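Local structure of helix-turn-helix transcriptional regulator (Pseudomonas aeruginosa, 5XHX) at residues 121-133 against 142-156. The protein is a LuxR-family regulator that probably binds DNA to control transcription, represented here by its N-terminal ligand-binding domain without the C-terminal helix-turn-helix part. Residues are numbered along the deposited sequence; the frame is centred on the assembly and turned at random.
Sequences AHYVVTDEVQYNV and CLSLGSESRFGAEQI
Val129 and Leu145 pair at the middle of an antiparallel beta hairpin. Leu145 N gives a nearly straight bond to Val129 O (2.8 Å), and Val129 N returns one to Leu145 O. Asp127 with Ser147 and Tyr131 with Leu143 are bonded in the same way. The tight part is the face of Val129. A chi1 of -59° sets its CG1 anti to the carbonyl carbon and beside the backbone N. This turns CG1 to Phe151 CD2 at 3.8 Å and Ile156 CD1 at 3.7 Å, and leaves CG2 to lie against Leu145 CB. Asp127 holds the loop that follows strand 140-147: OD2 accepts from Phe151 N on its anti side (2.9 Å) and is also hydrogen-bonded to His101 NE2. Its carboxylate is tilted 44° to the Phe151 ring. On the other face, the extended Glu128 chain brings OE1 to Ser144 OG (2.8 Å), which gives its proton from above the carboxylate plane. Beside it, Gln130 NE2 lies 3.5 Å from Cys142 SG and bonds to Asn132 OD1.

The exposed end is looser. Thr126 and Asp127 both face Ser147 in a classic beta bulge, and the Thr126 N bond to Ser147 O is weak. Thr126 OG1 donates to Glu148 O at 2.6 Å, well above the carbonyl plane. Val125 CG1 touches Glu148 CG, but both residues are exposed to solvent.

The hairpin forms the inner part of a five-stranded antiparallel sheet, between strands 44-50 and 98-101. Helix 86-92 packs on the Glu128, Gln130 and Asn132 face. Helix 153-173 lies on the opposite face, where Phe159 O receives the Tyr131 hydroxyl.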
ATOM      1  N   ALA A 121      31.506   2.944   9.408  1.00 37.09           N
ATOM      2  CA  ALA A 121      32.376   3.362   8.315  1.00 40.71           C
ATOM      3  C   ALA A 121      32.184   2.492   7.083  1.00 42.08           C
ATOM      4  O   ALA A 121      32.242   2.994   5.955  1.00 45.56           O
ATOM      5  CB  ALA A 121      33.839   3.337   8.770  1.00 45.85           C
ATOM      6  N   HIS A 122      31.898   1.205   7.269  1.00 37.78           N
ATOM      7  CA  HIS A 122      31.722   0.346   6.108  1.00 44.31           C
ATOM      8  C   HIS A 122      30.308   0.411   5.530  1.00 45.82           C
ATOM      9  O   HIS A 122      30.140   0.592   4.319  1.00 43.15           O
ATOM     10  CB  HIS A 122      32.075  -1.100   6.464  1.00 43.56           C
ATOM     11  CG  HIS A 122      32.012  -2.030   5.295  1.00 49.85           C
ATOM     12  ND1 HIS A 122      30.848  -2.660   4.905  1.00 54.11           N
ATOM     13  CD2 HIS A 122      32.961  -2.414   4.410  1.00 51.98           C
ATOM     14  CE1 HIS A 122      31.087  -3.405   3.841  1.00 54.07           C
ATOM     15  NE2 HIS A 122      32.364  -3.278   3.524  1.00 53.92           N
ATOM     16  N   TYR A 123      29.281   0.273   6.375  1.00 40.38           N
ATOM     17  CA  TYR A 123      27.920   0.077   5.882  1.00 43.47           C
ATOM     18  C   TYR A 123      27.130   1.364   5.694  1.00 43.93           C
ATOM     19  O   TYR A 123      26.133   1.352   4.962  1.00 46.48           O
ATOM     20  CB  TYR A 123      27.147  -0.856   6.825  1.00 43.55           C
ATOM     21  CG  TYR A 123      27.549  -2.298   6.627  1.00 44.42           C
ATOM     22  CD1 TYR A 123      27.059  -3.031   5.544  1.00 47.73           C
ATOM     23  CD2 TYR A 123      28.439  -2.920   7.494  1.00 45.76           C
ATOM     24  CE1 TYR A 123      27.433  -4.351   5.341  1.00 49.07           C
ATOM     25  CE2 TYR A 123      28.821  -4.247   7.299  1.00 47.40           C
ATOM     26  CZ  TYR A 123      28.314  -4.953   6.222  1.00 49.80           C
ATOM     27  OH  TYR A 123      28.689  -6.267   6.017  1.00 59.90           O
ATOM     28  N   VAL A 124      27.537   2.462   6.330  1.00 40.15           N
ATOM     29  CA  VAL A 124      26.805   3.724   6.307  1.00 41.79           C
ATOM     30  C   VAL A 124      27.636   4.835   5.674  1.00 42.21           C
ATOM     31  O   VAL A 124      27.144   5.598   4.833  1.00 38.28           O
ATOM     32  CB  VAL A 124      26.344   4.124   7.727  1.00 36.45           C
ATOM     33  CG1 VAL A 124      25.503   5.384   7.674  1.00 37.11           C
ATOM     34  CG2 VAL A 124      25.561   2.978   8.365  1.00 32.89           C
ATOM     35  N   VAL A 125      28.908   4.940   6.073  1.00 40.38           N
ATOM     36  CA  VAL A 125      29.950   5.764   5.463  1.00 39.81           C
ATOM     37  C   VAL A 125      29.879   7.203   5.962  1.00 38.61           C
ATOM     38  O   VAL A 125      30.784   7.649   6.672  1.00 42.39           O
ATOM     39  CB  VAL A 125      29.921   5.704   3.920  1.00 41.90           C
ATOM     40  CG1 VAL A 125      31.111   6.473   3.341  1.00 43.73           C
ATOM     41  CG2 VAL A 125      29.943   4.259   3.444  1.00 45.29           C
ATOM     42  N   THR A 126      28.824   7.953   5.612  1.00 34.09           N
ATOM     43  CA  THR A 126      28.834   9.365   5.999  1.00 36.61           C
ATOM     44  C   THR A 126      27.613   9.832   6.790  1.00 35.24           C
ATOM     45  O   THR A 126      27.772  10.355   7.898  1.00 33.56           O
ATOM     46  CB  THR A 126      28.999  10.260   4.761  1.00 37.00           C
ATOM     47  OG1 THR A 126      30.280  10.018   4.163  1.00 40.09           O
ATOM     48  CG2 THR A 126      28.910  11.718   5.147  1.00 37.81           C
ATOM     49  N   ASP A 127      26.403   9.698   6.233  1.00 33.04           N
ATOM     50  CA  ASP A 127      25.200  10.204   6.887  1.00 30.54           C
ATOM     51  C   ASP A 127      24.129   9.126   6.895  1.00 27.21           C
ATOM     52  O   ASP A 127      24.180   8.163   6.130  1.00 28.38           O
ATOM     53  CB  ASP A 127      24.665  11.476   6.191  1.00 28.37           C
ATOM     54  CG  ASP A 127      23.809  12.346   7.113  1.00 32.63           C
ATOM     55  OD1 ASP A 127      23.642  12.022   8.321  1.00 30.81           O
ATOM     56  OD2 ASP A 127      23.308  13.374   6.627  1.00 28.44           O
ATOM     57  N   GLU A 128      23.142   9.303   7.769  1.00 27.70           N
ATOM     58  CA  GLU A 128      22.102   8.299   7.913  1.00 25.65           C
ATOM     59  C   GLU A 128      20.806   8.971   8.333  1.00 23.94           C
ATOM     60  O   GLU A 128      20.822   9.912   9.131  1.00 24.01           O
ATOM     61  CB  GLU A 128      22.488   7.235   8.956  1.00 24.48           C
ATOM     62  CG  GLU A 128      21.680   5.952   8.858  1.00 23.36           C
ATOM     63  CD  GLU A 128      22.078   4.906   9.906  1.00 30.12           C
ATOM     64  OE1 GLU A 128      21.292   3.943  10.138  1.00 27.29           O
ATOM     65  OE2 GLU A 128      23.163   5.059  10.506  1.00 24.61           O
ATOM     66  N   VAL A 129      19.685   8.458   7.821  1.00 24.18           N
ATOM     67  CA  VAL A 129      18.382   8.738   8.410  1.00 25.10           C
ATOM     68  C   VAL A 129      17.696   7.406   8.627  1.00 22.69           C
ATOM     69  O   VAL A 129      18.040   6.401   8.013  1.00 23.51           O
ATOM     70  CB  VAL A 129      17.477   9.649   7.546  1.00 27.25           C
ATOM     71  CG1 VAL A 129      18.139  10.976   7.289  1.00 21.73           C
ATOM     72  CG2 VAL A 129      17.112   8.935   6.227  1.00 25.26           C
ATOM     73  N   GLN A 130      16.685   7.421   9.483  1.00 23.77           N
ATOM     74  CA  GLN A 130      15.939   6.211   9.774  1.00 26.13           C
ATOM     75  C   GLN A 130      14.481   6.571  10.015  1.00 24.06           C
ATOM     76  O   GLN A 130      14.191   7.486  10.789  1.00 22.55           O
ATOM     77  CB  GLN A 130      16.542   5.520  11.004  1.00 22.77           C
ATOM     78  CG  GLN A 130      16.084   4.125  11.273  1.00 32.56           C
ATOM     79  CD  GLN A 130      16.852   3.515  12.430  1.00 26.15           C
ATOM     80  OE1 GLN A 130      17.852   2.824  12.235  1.00 30.66           O
ATOM     81  NE2 GLN A 130      16.424   3.823  13.633  1.00 25.60           N
ATOM     82  N   TYR A 131      13.572   5.824   9.392  1.00 23.89           N
ATOM     83  CA  TYR A 131      12.174   5.804   9.816  1.00 24.72           C
ATOM     84  C   TYR A 131      11.997   4.754  10.909  1.00 23.16           C
ATOM     85  O   TYR A 131      12.359   3.593  10.703  1.00 24.00           O
ATOM     86  CB  TYR A 131      11.247   5.468   8.647  1.00 22.50           C
ATOM     87  CG  TYR A 131      11.111   6.543   7.573  1.00 23.23           C
ATOM     88  CD1 TYR A 131      10.161   7.564   7.687  1.00 23.62           C
ATOM     89  CD2 TYR A 131      11.909   6.511   6.440  1.00 24.43           C
ATOM     90  CE1 TYR A 131      10.020   8.529   6.676  1.00 24.27           C
ATOM     91  CE2 TYR A 131      11.777   7.449   5.436  1.00 23.52           C
ATOM     92  CZ  TYR A 131      10.834   8.451   5.557  1.00 23.72           C
ATOM     93  OH  TYR A 131      10.717   9.369   4.555  1.00 24.19           O
ATOM     94  N   ASN A 132      11.426   5.158  12.050  1.00 24.85           N
ATOM     95  CA  ASN A 132      11.187   4.285  13.207  1.00 27.76           C
ATOM     96  C   ASN A 132       9.694   4.075  13.372  1.00 27.47           C
ATOM     97  O   ASN A 132       8.957   5.050  13.563  1.00 27.42           O
ATOM     98  CB  ASN A 132      11.711   4.891  14.510  1.00 27.95           C
ATOM     99  CG  ASN A 132      13.189   4.786  14.657  1.00 30.45           C
ATOM    100  OD1 ASN A 132      13.914   4.760  13.669  1.00 28.71           O
ATOM    101  ND2 ASN A 132      13.654   4.693  15.908  1.00 27.34           N
ATOM    102  N   VAL A 133       9.257   2.827  13.349  1.00 27.51           N
ATOM    103  CA  VAL A 133       7.849   2.480  13.483  1.00 27.69           C
ATOM    104  C   VAL A 133       7.694   1.536  14.667  1.00 26.76           C
ATOM    105  O   VAL A 133       8.049   0.357  14.576  1.00 27.06           O
ATOM    106  CB  VAL A 133       7.299   1.856  12.191  1.00 30.89           C
ATOM    107  CG1 VAL A 133       5.833   1.446  12.371  1.00 30.04           C
ATOM    108  CG2 VAL A 133       7.465   2.858  11.043  1.00 29.69           C
ATOM    109  N   CYS A 142      12.507  -0.452  11.771  1.00 25.20           N
ATOM    110  CA  CYS A 142      13.304   0.686  11.329  1.00 25.00           C
ATOM    111  C   CYS A 142      13.767   0.484   9.900  1.00 24.70           C
ATOM    112  O   CYS A 142      14.186  -0.615   9.516  1.00 26.27           O
ATOM    113  CB  CYS A 142      14.521   0.896  12.223  1.00 27.65           C
ATOM    114  SG  CYS A 142      14.092   1.221  13.931  1.00 27.37           S
ATOM    115  N   LEU A 143      13.694   1.552   9.122  1.00 20.04           N
ATOM    116  CA  LEU A 143      14.255   1.583   7.786  1.00 24.28           C
ATOM    117  C   LEU A 143      15.373   2.606   7.828  1.00 26.73           C
ATOM    118  O   LEU A 143      15.119   3.806   7.964  1.00 23.25           O
ATOM    119  CB  LEU A 143      13.210   1.944   6.723  1.00 27.71           C
ATOM    120  CG  LEU A 143      13.848   2.226   5.354  1.00 29.31           C
ATOM    121  CD1 LEU A 143      14.568   0.971   4.807  1.00 26.02           C
ATOM    122  CD2 LEU A 143      12.794   2.738   4.381  1.00 29.48           C
ATOM    123  N   SER A 144      16.607   2.123   7.739  1.00 25.50           N
ATOM    124  CA  SER A 144      17.775   2.986   7.729  1.00 26.71           C
ATOM    125  C   SER A 144      18.149   3.284   6.289  1.00 27.23           C
ATOM    126  O   SER A 144      18.177   2.378   5.457  1.00 28.64           O
ATOM    127  CB  SER A 144      18.952   2.307   8.446  1.00 31.80           C
ATOM    128  OG  SER A 144      20.177   2.771   7.891  1.00 39.82           O
ATOM    129  N   LEU A 145      18.412   4.553   5.994  1.00 26.47           N
ATOM    130  CA  LEU A 145      18.883   4.972   4.681  1.00 30.38           C
ATOM    131  C   LEU A 145      20.207   5.685   4.899  1.00 28.71           C
ATOM    132  O   LEU A 145      20.256   6.699   5.606  1.00 28.61           O
ATOM    133  CB  LEU A 145      17.881   5.905   3.989  1.00 29.96           C
ATOM    134  CG  LEU A 145      16.424   5.449   3.894  1.00 30.34           C
ATOM    135  CD1 LEU A 145      15.561   6.601   3.356  1.00 31.27           C
ATOM    136  CD2 LEU A 145      16.283   4.226   3.018  1.00 25.32           C
ATOM    137  N   GLY A 146      21.274   5.149   4.319  1.00 31.55           N
ATOM    138  CA  GLY A 146      22.589   5.745   4.499  1.00 31.44           C
ATOM    139  C   GLY A 146      23.067   6.459   3.252  1.00 33.03           C
ATOM    140  O   GLY A 146      22.607   6.151   2.150  1.00 33.22           O
ATOM    141  N   SER A 147      23.977   7.423   3.410  1.00 33.53           N
ATOM    142  CA  SER A 147      24.566   8.135   2.284  1.00 34.39           C
ATOM    143  C   SER A 147      26.065   8.275   2.501  1.00 40.29           C
ATOM    144  O   SER A 147      26.519   8.470   3.632  1.00 35.87           O
ATOM    145  CB  SER A 147      23.956   9.528   2.107  1.00 35.22           C
ATOM    146  OG  SER A 147      24.410  10.161   0.914  1.00 38.99           O
ATOM    147  N   GLU A 148      26.824   8.187   1.406  1.00 41.37           N
ATOM    148  CA  GLU A 148      28.224   8.600   1.427  1.00 43.66           C
ATOM    149  C   GLU A 148      28.383  10.119   1.408  1.00 40.54           C
ATOM    150  O   GLU A 148      29.456  10.618   1.761  1.00 43.36           O
ATOM    151  CB  GLU A 148      28.977   7.946   0.258  1.00 42.37           C
ATOM    152  CG  GLU A 148      29.097   6.419   0.426  1.00 41.09           C
ATOM    153  CD  GLU A 148      29.491   5.671  -0.845  1.00 51.22           C
ATOM    154  OE1 GLU A 148      29.976   6.307  -1.806  1.00 56.03           O
ATOM    155  OE2 GLU A 148      29.305   4.434  -0.881  1.00 49.80           O
ATOM    156  N   SER A 149      27.339  10.868   1.054  1.00 39.38           N
ATOM    157  CA  SER A 149      27.326  12.311   1.266  1.00 45.65           C
ATOM    158  C   SER A 149      26.363  12.649   2.413  1.00 40.69           C
ATOM    159  O   SER A 149      26.014  11.778   3.222  1.00 44.52           O
ATOM    160  CB  SER A 149      26.985  13.026  -0.051  1.00 43.43           C
ATOM    161  OG  SER A 149      26.046  12.294  -0.815  1.00 43.32           O
ATOM    162  N   ARG A 150      25.953  13.908   2.501  1.00 41.44           N
ATOM    163  CA  ARG A 150      25.083  14.359   3.579  1.00 41.11           C
ATOM    164  C   ARG A 150      23.655  14.527   3.079  1.00 42.64           C
ATOM    165  O   ARG A 150      23.426  14.932   1.936  1.00 40.91           O
ATOM    166  CB  ARG A 150      25.586  15.675   4.176  1.00 40.18           C
ATOM    167  CG  ARG A 150      26.882  15.522   4.961  1.00 47.52           C
ATOM    168  CD  ARG A 150      27.617  16.840   5.161  1.00 52.28           C
ATOM    169  NE  ARG A 150      28.067  17.433   3.897  1.00 69.64           N
ATOM    170  CZ  ARG A 150      28.935  16.876   3.049  1.00 66.45           C
ATOM    171  NH1 ARG A 150      29.497  15.699   3.319  1.00 66.84           N
ATOM    172  NH2 ARG A 150      29.252  17.508   1.926  1.00 71.54           N
ATOM    173  N   PHE A 151      22.698  14.187   3.936  1.00 35.09           N
ATOM    174  CA  PHE A 151      21.305  14.532   3.693  1.00 33.46           C
ATOM    175  C   PHE A 151      21.095  15.959   4.163  1.00 34.29           C
ATOM    176  O   PHE A 151      21.306  16.256   5.343  1.00 36.55           O
ATOM    177  CB  PHE A 151      20.363  13.584   4.440  1.00 31.34           C
ATOM    178  CG  PHE A 151      20.421  12.160   3.965  1.00 29.02           C
ATOM    179  CD1 PHE A 151      19.939  11.808   2.712  1.00 30.51           C
ATOM    180  CD2 PHE A 151      20.929  11.168   4.780  1.00 29.56           C
ATOM    181  CE1 PHE A 151      19.976  10.499   2.285  1.00 31.16           C
ATOM    182  CE2 PHE A 151      20.966   9.850   4.360  1.00 27.87           C
ATOM    183  CZ  PHE A 151      20.483   9.514   3.117  1.00 31.46           C
ATOM    184  N   GLY A 152      20.717  16.851   3.244  1.00 35.75           N
ATOM    185  CA  GLY A 152      20.488  18.241   3.584  1.00 37.82           C
ATOM    186  C   GLY A 152      19.043  18.505   3.988  1.00 31.23           C
ATOM    187  O   GLY A 152      18.188  17.620   3.968  1.00 30.82           O
ATOM    188  N   ALA A 153      18.780  19.762   4.355  1.00 30.34           N
ATOM    189  CA  ALA A 153      17.462  20.124   4.868  1.00 31.96           C
ATOM    190  C   ALA A 153      16.370  19.799   3.862  1.00 32.15           C
ATOM    191  O   ALA A 153      15.285  19.341   4.237  1.00 28.61           O
ATOM    192  CB  ALA A 153      17.425  21.606   5.233  1.00 33.49           C
ATOM    193  N   GLU A 154      16.651  20.004   2.573  1.00 30.80           N
ATOM    194  CA  GLU A 154      15.670  19.711   1.539  1.00 32.18           C
ATOM    195  C   GLU A 154      15.338  18.224   1.492  1.00 29.69           C
ATOM    196  O   GLU A 154      14.184  17.846   1.277  1.00 27.35           O
ATOM    197  CB  GLU A 154      16.201  20.185   0.183  1.00 33.15           C
ATOM    198  CG  GLU A 154      15.246  19.981  -0.960  1.00 39.33           C
ATOM    199  CD  GLU A 154      15.805  20.534  -2.268  1.00 46.37           C
ATOM    200  OE1 GLU A 154      16.656  21.452  -2.214  1.00 43.46           O
ATOM    201  OE2 GLU A 154      15.395  20.045  -3.337  1.00 56.99           O
ATOM    202  N   GLN A 155      16.343  17.366   1.669  1.00 30.30           N
ATOM    203  CA  GLN A 155      16.088  15.928   1.728  1.00 28.28           C
ATOM    204  C   GLN A 155      15.295  15.550   2.979  1.00 24.34           C
ATOM    205  O   GLN A 155      14.352  14.750   2.905  1.00 25.79           O
ATOM    206  CB  GLN A 155      17.411  15.154   1.672  1.00 33.73           C
ATOM    207  CG  GLN A 155      18.109  15.166   0.309  1.00 32.94           C
ATOM    208  CD  GLN A 155      18.741  16.509  -0.016  1.00 41.28           C
ATOM    209  OE1 GLN A 155      19.361  17.147   0.842  1.00 41.74           O
ATOM    210  NE2 GLN A 155      18.569  16.954  -1.252  1.00 43.96           N
ATOM    211  N   ILE A 156      15.672  16.091   4.142  1.00 26.12           N
ATOM    212  CA  ILE A 156      14.914  15.809   5.365  1.00 26.51           C
ATOM    213  C   ILE A 156      13.464  16.258   5.198  1.00 27.34           C
ATOM    214  O   ILE A 156      12.523  15.538   5.553  1.00 24.90           O
ATOM    215  CB  ILE A 156      15.559  16.488   6.585  1.00 27.21           C
ATOM    216  CG1 ILE A 156      17.013  16.033   6.777  1.00 30.12           C
ATOM    217  CG2 ILE A 156      14.730  16.193   7.831  1.00 28.48           C
ATOM    218  CD1 ILE A 156      17.179  14.552   6.917  1.00 28.67           C
TER